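Local structure of fatty acid synthase 1, isoform A (Drosophila melanogaster, 6FN6) at residues 782-793 with 802-813; 721-729 with 747-755. The protein probably carries out the dehydration and reduction steps of fatty acid synthesis, this piece being the dehydratase, enoylreductase and ketoreductase region of the multifunctional synthase. One frame throughout, in Å; residues are numbered along the deposited sequence.

Contact 1: 782-793 with 802-813; sequences DLVLNSLSEEKL and LNGRFLEIGKFD
Strands 783-786 and 804-808 run parallel, their axes 4.8 Å apart and 10° from aligned, with L783 paired to R805 and N786 to E808. Five backbone bonds join the two segments, of which V784 N to R805 O, at 3.4 Å, is weak. V784 and F806 share one face with N786 and E808. The F806 ring lies obliquely against V784 and N786, CE2 at 3.7 Å from V784 CG1 and CZ at 3.6 Å from N786 CB.

The N786 amide is held at both ends. With CG anti to the backbone N (chi1 -175°), ND2 runs alongside the E808 carboxylate and gives it a 2.8 Å bond at E808 OE1, on the syn lone pair; the two planes are 83° apart. N786 OD1 accepts from L788 N, closing an Asx turn as the strand ends. E808 OE2 takes G810 N, so the two oxygens of E808 serve the N786 side chain and the backbone of the turn after its own strand. Further on, D813 OD2 receives E790 N at 2.9 Å, also through its syn lone pair, just where helix 791-797 starts.

On the other face, R805 lays its guanidinium over D782 O and brings NH2 to 3.6 Å from L783 CG; NE bonds to G703 O and NH2 makes a salt bridge with E709. In the enoylreductase's parallel Rossmann-type sheet, 804-808 lies between 781-786 and 830-833, the outermost strand within this chain. Strand 710-713 pairs with 783-786, helices 689-702 and 719-731 pack on L785, helix 791-797 meets F806, and M822 of the second subunit touches L793 and D813.

Contact 2: 721-729 with 747-755; sequences GQAAISVAL and FLLKRFPKL
F752 presents one ring face squarely to I725: the CG2 methyl stands 3.7 Å from the ring centroid and 3° off its normal, a CH-pi contact on the flank of the enoylreductase's Rossmann-type nucleotide-binding fold. Helix 719-731 follows an apparent GxGxxG turn, whose last glycine, G721, it contains, and faces the end of helix 742-751 and the loop after it. The segment axes are 12.3 Å apart and inclined by 31°, a distance bridged by I725, L729 and F752.

I725 works with two branches. CG2, anti to the backbone N, reaches over F752, while CD1 meets L748 CD2 at 3.6 Å; the isoleucine crosses both partners at about a right angle. R751 CG lies over the opposite face of the F752 ring, displaced toward the rim. CE1 of this ring lies 3.9 Å from S726 CB, and S726 OG bonds to A862 O. One turn on, L729 also crosses F752 at about a right angle, bringing CD1 to 4.0 Å from F752 CD1 and close to the P753 ring.

At the other end, the Q722 amide and the F747 ring are turned 70° apart, and I889 touches both side chains. V735 of strand 734-739 touches A728 and L729, and Y692 of helix 689-702 touches A723 and V727. The amide oxygen Q722 OE1 sits at the edge of the F747 ring, near its plane, 3.5 Å from CZ.

Overall arrangement
Coming from the N terminus, the chain passes through the dehydratase region before it reaches the enoylreductase. Contact 2 comes first: from helix 719-731 the chain runs through strand 734-739 to helix 742-751, and the contact closes this 17-residue connection. Contact 1 follows, closing an eight-residue link that includes most of helix 791-797, between two neighbouring strands. The two loops are in series, neither nested nor crossed, with centres about 19 Å apart. Contact 2 joins helix 719-731 to the end of helix 742-751 and the loop after it, and contact 1 joins strands within the parallel sheet. They meet where L785 CD2 packs against A724 CB at 3.6 Å, tying helix 719-731 to the sheet.

Contact 1: 782-793 with 802-813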
loop_
_atom_site.group_PDB
_atom_site.type_symbol
_atom_site.label_atom_id
_atom_site.label_comp_id
_atom_site.label_asym_id
_atom_site.label_seq_id
_atom_site.Cartn_x
_atom_site.Cartn_y
_atom_site.Cartn_z
ATOM N N ASP A 782 -7.981 -17.260 5.958
ATOM C CA ASP A 782 -8.528 -16.283 6.899
ATOM C C ASP A 782 -7.446 -15.480 7.610
ATOM O O ASP A 782 -7.687 -14.353 8.040
ATOM C CB ASP A 782 -9.405 -16.978 7.937
ATOM C CG ASP A 782 -10.555 -17.732 7.311
ATOM O OD1 ASP A 782 -11.476 -17.072 6.783
ATOM O OD2 ASP A 782 -10.539 -18.981 7.349
ATOM N N LEU A 783 -6.263 -16.069 7.761
ATOM C CA LEU A 783 -5.148 -15.367 8.381
ATOM C C LEU A 783 -3.847 -15.669 7.657
ATOM O O LEU A 783 -3.663 -16.758 7.110
ATOM C CB LEU A 783 -4.998 -15.748 9.857
ATOM C CG LEU A 783 -6.235 -15.718 10.751
ATOM C CD1 LEU A 783 -6.688 -17.137 11.051
ATOM C CD2 LEU A 783 -5.958 -14.956 12.033
ATOM N N VAL A 784 -2.946 -14.694 7.670
ATOM C CA VAL A 784 -1.602 -14.879 7.151
ATOM C C VAL A 784 -0.616 -14.386 8.198
ATOM O O VAL A 784 -0.667 -13.228 8.615
ATOM C CB VAL A 784 -1.401 -14.140 5.813
ATOM C CG1 VAL A 784 0.016 -14.348 5.286
ATOM C CG2 VAL A 784 -2.426 -14.603 4.791
ATOM N N LEU A 785 0.271 -15.275 8.631
ATOM C CA LEU A 785 1.375 -14.894 9.501
ATOM C C LEU A 785 2.624 -14.767 8.645
ATOM O O LEU A 785 3.224 -15.770 8.261
ATOM C CB LEU A 785 1.581 -15.920 10.614
ATOM C CG LEU A 785 2.650 -15.577 11.655
ATOM C CD1 LEU A 785 2.266 -14.331 12.448
ATOM C CD2 LEU A 785 2.890 -16.758 12.584
ATOM N N ASN A 786 3.007 -13.530 8.344
ATOM C CA ASN A 786 4.047 -13.271 7.353
ATOM C C ASN A 786 5.354 -12.746 7.956
ATOM O O ASN A 786 5.351 -11.833 8.786
ATOM C CB ASN A 786 3.533 -12.268 6.320
ATOM C CG ASN A 786 4.509 -12.048 5.187
ATOM O OD1 ASN A 786 5.071 -13.000 4.646
ATOM N ND2 ASN A 786 4.719 -10.790 4.822
ATOM N N SER A 787 6.466 -13.338 7.523
ATOM C CA SER A 787 7.799 -12.835 7.840
ATOM C C SER A 787 8.599 -12.633 6.550
ATOM O O SER A 787 9.791 -12.330 6.589
ATOM C CB SER A 787 8.542 -13.788 8.779
ATOM O OG SER A 787 8.619 -15.093 8.232
ATOM N N LEU A 788 7.937 -12.825 5.412
ATOM C CA LEU A 788 8.545 -12.594 4.103
ATOM C C LEU A 788 8.339 -11.137 3.697
ATOM O O LEU A 788 7.580 -10.412 4.344
ATOM C CB LEU A 788 7.940 -13.538 3.057
ATOM C CG LEU A 788 8.571 -14.929 2.918
ATOM C CD1 LEU A 788 8.817 -15.584 4.272
ATOM C CD2 LEU A 788 7.688 -15.815 2.058
ATOM N N SER A 789 9.007 -10.707 2.631
ATOM C CA SER A 789 8.954 -9.304 2.232
ATOM C C SER A 789 8.906 -9.119 0.720
ATOM O O SER A 789 9.150 -10.054 -0.044
ATOM C CB SER A 789 10.163 -8.555 2.801
ATOM O OG SER A 789 11.370 -9.057 2.262
ATOM N N GLU A 790 8.593 -7.892 0.308
ATOM C CA GLU A 790 8.548 -7.512 -1.100
ATOM C C GLU A 790 7.596 -8.414 -1.900
ATOM O O GLU A 790 6.487 -8.693 -1.442
ATOM C CB GLU A 790 9.964 -7.533 -1.681
ATOM C CG GLU A 790 10.895 -6.538 -0.993
ATOM C CD GLU A 790 12.307 -6.561 -1.545
ATOM O OE1 GLU A 790 12.718 -5.555 -2.159
ATOM O OE2 GLU A 790 13.006 -7.578 -1.360
ATOM N N GLU A 791 8.010 -8.858 -3.088
ATOM C CA GLU A 791 7.103 -9.562 -3.997
ATOM C C GLU A 791 6.421 -10.746 -3.311
ATOM O O GLU A 791 5.316 -11.139 -3.686
ATOM C CB GLU A 791 7.848 -10.036 -5.255
ATOM C CG GLU A 791 8.870 -11.154 -5.037
ATOM C CD GLU A 791 10.163 -10.669 -4.408
ATOM O OE1 GLU A 791 10.390 -9.440 -4.366
ATOM O OE2 GLU A 791 10.956 -11.523 -3.955
ATOM N N LYS A 792 7.079 -11.304 -2.299
ATOM C CA LYS A 792 6.516 -12.422 -1.554
ATOM C C LYS A 792 5.452 -11.944 -0.570
ATOM O O LYS A 792 4.590 -12.721 -0.159
ATOM C CB LYS A 792 7.616 -13.180 -0.806
ATOM C CG LYS A 792 8.661 -13.819 -1.709
ATOM C CD LYS A 792 9.817 -14.389 -0.900
ATOM C CE LYS A 792 11.020 -14.687 -1.780
ATOM N NZ LYS A 792 12.238 -15.011 -0.981
ATOM N N LEU A 793 5.516 -10.672 -0.185
ATOM C CA LEU A 793 4.506 -10.097 0.699
ATOM C C LEU A 793 3.235 -9.791 -0.083
ATOM O O LEU A 793 2.139 -10.175 0.324
ATOM C CB LEU A 793 5.035 -8.826 1.374
ATOM C CG LEU A 793 4.188 -8.245 2.515
ATOM C CD1 LEU A 793 5.060 -7.471 3.483
ATOM C CD2 LEU A 793 3.076 -7.340 2.005
ATOM N N LEU A 802 -11.882 -13.301 2.011
ATOM C CA LEU A 802 -12.847 -12.401 2.639
ATOM C C LEU A 802 -12.727 -12.411 4.161
ATOM O O LEU A 802 -12.536 -13.459 4.775
ATOM C CB LEU A 802 -14.271 -12.783 2.226
ATOM C CG LEU A 802 -14.601 -12.592 0.742
ATOM C CD1 LEU A 802 -15.899 -13.299 0.368
ATOM C CD2 LEU A 802 -14.679 -11.111 0.393
ATOM N N ASN A 803 -12.831 -11.226 4.755
ATOM C CA ASN A 803 -12.716 -11.055 6.202
ATOM C C ASN A 803 -11.348 -11.470 6.735
ATOM O O ASN A 803 -11.179 -11.649 7.939
ATOM C CB ASN A 803 -13.808 -11.850 6.918
ATOM C CG ASN A 803 -15.200 -11.449 6.479
ATOM O OD1 ASN A 803 -15.456 -10.282 6.185
ATOM N ND2 ASN A 803 -16.105 -12.419 6.421
ATOM N N GLY A 804 -10.371 -11.611 5.846
ATOM C CA GLY A 804 -9.044 -12.044 6.245
ATOM C C GLY A 804 -8.340 -11.081 7.185
ATOM O O GLY A 804 -8.734 -9.922 7.321
ATOM N N ARG A 805 -7.288 -11.567 7.839
ATOM C CA ARG A 805 -6.540 -10.756 8.795
ATOM C C ARG A 805 -5.034 -10.991 8.643
ATOM O O ARG A 805 -4.512 -12.038 9.025
ATOM C CB ARG A 805 -7.000 -11.064 10.223
ATOM C CG ARG A 805 -8.463 -10.718 10.463
ATOM C CD ARG A 805 -8.969 -11.191 11.818
ATOM N NE ARG A 805 -8.923 -12.643 11.977
ATOM C CZ ARG A 805 -9.734 -13.494 11.356
ATOM N NH1 ARG A 805 -10.653 -13.046 10.513
ATOM N NH2 ARG A 805 -9.621 -14.797 11.571
ATOM N N PHE A 806 -4.346 -10.001 8.082
ATOM C CA PHE A 806 -2.922 -10.117 7.798
ATOM C C PHE A 806 -2.096 -9.769 9.031
ATOM O O PHE A 806 -2.295 -8.727 9.654
ATOM C CB PHE A 806 -2.541 -9.205 6.632
ATOM C CG PHE A 806 -1.279 -9.610 5.928
ATOM C CD1 PHE A 806 -0.045 -9.154 6.360
ATOM C CD2 PHE A 806 -1.330 -10.442 4.822
ATOM C CE1 PHE A 806 1.114 -9.524 5.704
ATOM C CE2 PHE A 806 -0.175 -10.814 4.163
ATOM C CZ PHE A 806 1.049 -10.355 4.604
ATOM N N LEU A 807 -1.158 -10.647 9.365
ATOM C CA LEU A 807 -0.353 -10.496 10.569
ATOM C C LEU A 807 1.122 -10.386 10.209
ATOM O O LEU A 807 1.785 -11.394 9.965
ATOM C CB LEU A 807 -0.582 -11.680 11.508
ATOM C CG LEU A 807 -2.050 -12.016 11.777
ATOM C CD1 LEU A 807 -2.173 -13.324 12.539
ATOM C CD2 LEU A 807 -2.724 -10.886 12.537
ATOM N N GLU A 808 1.633 -9.158 10.171
ATOM C CA GLU A 808 3.016 -8.930 9.771
ATOM C C GLU A 808 3.942 -8.981 10.984
ATOM O O GLU A 808 3.735 -8.269 11.965
ATOM C CB GLU A 808 3.157 -7.584 9.057
ATOM C CG GLU A 808 4.545 -7.324 8.492
ATOM C CD GLU A 808 4.979 -8.382 7.495
ATOM O OE1 GLU A 808 4.161 -8.756 6.630
ATOM O OE2 GLU A 808 6.136 -8.844 7.578
ATOM N N ILE A 809 4.958 -9.833 10.907
ATOM C CA ILE A 809 5.962 -9.923 11.961
ATOM C C ILE A 809 7.360 -9.691 11.388
ATOM O O ILE A 809 8.357 -9.854 12.088
ATOM C CB ILE A 809 5.876 -11.274 12.694
ATOM C CG1 ILE A 809 6.026 -12.436 11.709
ATOM C CG2 ILE A 809 4.558 -11.374 13.446
ATOM C CD1 ILE A 809 6.199 -13.783 12.376
ATOM N N GLY A 810 7.419 -9.316 10.112
ATOM C CA GLY A 810 8.662 -8.923 9.473
ATOM C C GLY A 810 8.906 -7.443 9.694
ATOM O O GLY A 810 8.094 -6.781 10.339
ATOM N N LYS A 811 10.018 -6.922 9.180
ATOM C CA LYS A 811 10.378 -5.529 9.434
ATOM C C LYS A 811 10.796 -4.766 8.179
ATOM O O LYS A 811 10.767 -3.536 8.167
ATOM C CB LYS A 811 11.510 -5.464 10.461
ATOM C CG LYS A 811 11.149 -6.045 11.824
ATOM C CD LYS A 811 10.035 -5.259 12.497
ATOM C CE LYS A 811 9.671 -5.858 13.843
ATOM N NZ LYS A 811 10.766 -5.704 14.836
ATOM N N PHE A 812 11.170 -5.483 7.124
ATOM C CA PHE A 812 11.698 -4.835 5.928
ATOM C C PHE A 812 10.734 -3.814 5.334
ATOM O O PHE A 812 11.015 -2.615 5.330
ATOM C CB PHE A 812 12.045 -5.869 4.858
ATOM C CG PHE A 812 12.634 -5.267 3.616
ATOM C CD1 PHE A 812 13.981 -4.953 3.555
ATOM C CD2 PHE A 812 11.838 -5.000 2.515
ATOM C CE1 PHE A 812 14.526 -4.393 2.417
ATOM C CE2 PHE A 812 12.379 -4.441 1.372
ATOM C CZ PHE A 812 13.726 -4.137 1.325
ATOM N N ASP A 813 9.604 -4.291 4.830
ATOM C CA ASP A 813 8.650 -3.425 4.148
ATOM C C ASP A 813 8.128 -2.321 5.063
ATOM O O ASP A 813 7.800 -1.230 4.598
ATOM C CB ASP A 813 7.490 -4.250 3.592
ATOM C CG ASP A 813 7.926 -5.182 2.484
ATOM O OD1 ASP A 813 8.069 -4.712 1.337
ATOM O OD2 ASP A 813 8.128 -6.383 2.760
#

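Contact 2: 721-729 with 747-755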
loop_
_atom_site.group_PDB
_atom_site.type_symbol
_atom_site.label_atom_id
_atom_site.label_comp_id
_atom_site.label_asym_id
_atom_site.label_seq_id
_atom_site.Cartn_x
_atom_site.Cartn_y
_atom_site.Cartn_z
ATOM N N GLY A 721 7.600 -20.057 13.054
ATOM C CA GLY A 721 6.775 -20.951 12.262
ATOM C C GLY A 721 6.372 -22.212 13.008
ATOM O O GLY A 721 5.187 -22.534 13.111
ATOM N N GLN A 722 7.368 -22.932 13.515
ATOM C CA GLN A 722 7.134 -24.153 14.277
ATOM C C GLN A 722 6.173 -23.910 15.434
ATOM O O GLN A 722 5.258 -24.700 15.672
ATOM C CB GLN A 722 8.458 -24.713 14.804
ATOM C CG GLN A 722 9.234 -25.517 13.775
ATOM C CD GLN A 722 10.625 -25.888 14.246
ATOM O OE1 GLN A 722 10.790 -26.718 15.139
ATOM N NE2 GLN A 722 11.636 -25.289 13.631
ATOM N N ALA A 723 6.384 -22.816 16.155
ATOM C CA ALA A 723 5.520 -22.478 17.276
ATOM C C ALA A 723 4.124 -22.149 16.769
ATOM O O ALA A 723 3.128 -22.512 17.392
ATOM C CB ALA A 723 6.094 -21.314 18.063
ATOM N N ALA A 724 4.058 -21.459 15.634
ATOM C CA ALA A 724 2.782 -21.077 15.041
ATOM C C ALA A 724 1.993 -22.298 14.571
ATOM O O ALA A 724 0.799 -22.415 14.842
ATOM C CB ALA A 724 3.007 -20.123 13.884
ATOM N N ILE A 725 2.669 -23.204 13.869
ATOM C CA ILE A 725 2.028 -24.403 13.336
ATOM C C ILE A 725 1.460 -25.248 14.473
ATOM O O ILE A 725 0.349 -25.761 14.383
ATOM C CB ILE A 725 3.013 -25.224 12.477
ATOM C CG1 ILE A 725 3.463 -24.412 11.260
ATOM C CG2 ILE A 725 2.373 -26.536 12.024
ATOM C CD1 ILE A 725 4.660 -25.002 10.530
ATOM N N SER A 726 2.235 -25.392 15.542
ATOM C CA SER A 726 1.828 -26.204 16.683
ATOM C C SER A 726 0.554 -25.662 17.325
ATOM O O SER A 726 -0.396 -26.404 17.555
ATOM C CB SER A 726 2.954 -26.265 17.719
ATOM O OG SER A 726 2.601 -27.091 18.815
ATOM N N VAL A 727 0.541 -24.367 17.618
ATOM C CA VAL A 727 -0.608 -23.749 18.270
ATOM C C VAL A 727 -1.812 -23.772 17.335
ATOM O O VAL A 727 -2.917 -24.124 17.747
ATOM C CB VAL A 727 -0.288 -22.308 18.723
ATOM C CG1 VAL A 727 -1.501 -21.668 19.385
ATOM C CG2 VAL A 727 0.888 -22.303 19.683
ATOM N N ALA A 728 -1.598 -23.394 16.079
ATOM C CA ALA A 728 -2.677 -23.356 15.098
ATOM C C ALA A 728 -3.346 -24.723 14.968
ATOM O O ALA A 728 -4.565 -24.842 15.112
ATOM C CB ALA A 728 -2.149 -22.898 13.748
ATOM N N LEU A 729 -2.548 -25.750 14.695
ATOM C CA LEU A 729 -3.070 -27.104 14.564
ATOM C C LEU A 729 -3.780 -27.528 15.846
ATOM O O LEU A 729 -4.742 -28.296 15.808
ATOM C CB LEU A 729 -1.950 -28.091 14.229
ATOM C CG LEU A 729 -1.341 -27.998 12.826
ATOM C CD1 LEU A 729 -0.211 -29.004 12.673
ATOM C CD2 LEU A 729 -2.391 -28.206 11.737
ATOM N N PHE A 747 11.342 -32.301 7.503
ATOM C CA PHE A 747 11.269 -32.134 8.953
ATOM C C PHE A 747 9.850 -31.835 9.439
ATOM O O PHE A 747 9.376 -32.450 10.394
ATOM C CB PHE A 747 12.222 -31.024 9.397
ATOM C CG PHE A 747 11.987 -30.546 10.801
ATOM C CD1 PHE A 747 12.500 -31.245 11.878
ATOM C CD2 PHE A 747 11.270 -29.387 11.041
ATOM C CE1 PHE A 747 12.290 -30.806 13.169
ATOM C CE2 PHE A 747 11.058 -28.942 12.331
ATOM C CZ PHE A 747 11.571 -29.652 13.396
ATOM N N LEU A 748 9.180 -30.888 8.788
ATOM C CA LEU A 748 7.818 -30.511 9.163
ATOM C C LEU A 748 6.841 -31.671 9.017
ATOM O O LEU A 748 6.076 -31.970 9.933
ATOM C CB LEU A 748 7.330 -29.339 8.310
ATOM C CG LEU A 748 7.727 -27.918 8.707
ATOM C CD1 LEU A 748 7.215 -26.942 7.665
ATOM C CD2 LEU A 748 7.177 -27.558 10.078
ATOM N N LEU A 749 6.866 -32.308 7.851
ATOM C CA LEU A 749 5.963 -33.414 7.553
ATOM C C LEU A 749 5.975 -34.454 8.670
ATOM O O LEU A 749 4.923 -34.880 9.148
ATOM C CB LEU A 749 6.346 -34.068 6.224
ATOM C CG LEU A 749 5.866 -33.355 4.954
ATOM C CD1 LEU A 749 6.468 -34.006 3.718
ATOM C CD2 LEU A 749 4.350 -33.338 4.860
ATOM N N LYS A 750 7.174 -34.854 9.077
ATOM C CA LYS A 750 7.351 -35.923 10.052
ATOM C C LYS A 750 7.017 -35.487 11.478
ATOM O O LYS A 750 6.673 -36.313 12.323
ATOM C CB LYS A 750 8.795 -36.432 10.004
ATOM C CG LYS A 750 9.222 -36.976 8.648
ATOM C CD LYS A 750 10.734 -37.113 8.552
ATOM C CE LYS A 750 11.165 -37.594 7.175
ATOM N NZ LYS A 750 12.646 -37.576 7.013
ATOM N N ARG A 751 7.137 -34.192 11.745
ATOM C CA ARG A 751 7.028 -33.686 13.109
ATOM C C ARG A 751 5.596 -33.381 13.569
ATOM O O ARG A 751 5.324 -33.404 14.771
ATOM C CB ARG A 751 7.889 -32.432 13.268
ATOM C CG ARG A 751 7.807 -31.808 14.652
ATOM C CD ARG A 751 8.926 -30.807 14.866
ATOM N NE ARG A 751 8.876 -30.188 16.189
ATOM C CZ ARG A 751 9.526 -30.647 17.257
ATOM N NH1 ARG A 751 10.288 -31.733 17.172
ATOM N NH2 ARG A 751 9.421 -30.018 18.420
ATOM N N PHE A 752 4.693 -33.079 12.635
ATOM C CA PHE A 752 3.367 -32.569 13.002
ATOM C C PHE A 752 2.155 -33.467 12.682
ATOM O O PHE A 752 2.224 -34.322 11.794
ATOM C CB PHE A 752 3.155 -31.217 12.323
ATOM C CG PHE A 752 3.897 -30.094 12.975
ATOM C CD1 PHE A 752 3.484 -29.595 14.197
ATOM C CD2 PHE A 752 5.017 -29.542 12.375
ATOM C CE1 PHE A 752 4.162 -28.559 14.803
ATOM C CE2 PHE A 752 5.700 -28.508 12.977
ATOM C CZ PHE A 752 5.275 -28.016 14.194
ATOM N N PRO A 753 1.040 -33.265 13.423
ATOM C CA PRO A 753 -0.255 -33.951 13.302
ATOM C C PRO A 753 -1.136 -33.461 12.143
ATOM O O PRO A 753 -1.705 -32.373 12.229
ATOM C CB PRO A 753 -0.935 -33.659 14.645
ATOM C CG PRO A 753 -0.339 -32.413 15.113
ATOM C CD PRO A 753 1.067 -32.404 14.623
ATOM N N LYS A 754 -1.256 -34.262 11.089
ATOM C CA LYS A 754 -2.105 -33.928 9.948
ATOM C C LYS A 754 -1.645 -32.656 9.242
ATOM O O LYS A 754 -2.432 -31.730 9.044
ATOM C CB LYS A 754 -3.562 -33.735 10.396
ATOM C CG LYS A 754 -4.568 -33.650 9.248
ATOM C CD LYS A 754 -6.003 -33.900 9.703
ATOM C CE LYS A 754 -6.499 -32.776 10.613
ATOM N NZ LYS A 754 -7.933 -32.924 10.997
ATOM N N LEU A 755 -0.369 -32.599 8.879
ATOM C CA LEU A 755 0.100 -31.602 7.923
ATOM C C LEU A 755 0.117 -32.180 6.509
ATOM O O LEU A 755 0.828 -33.146 6.240
ATOM C CB LEU A 755 1.484 -31.092 8.316
ATOM C CG LEU A 755 1.838 -29.665 7.887
ATOM C CD1 LEU A 755 0.824 -28.644 8.404
ATOM C CD2 LEU A 755 3.240 -29.302 8.359
#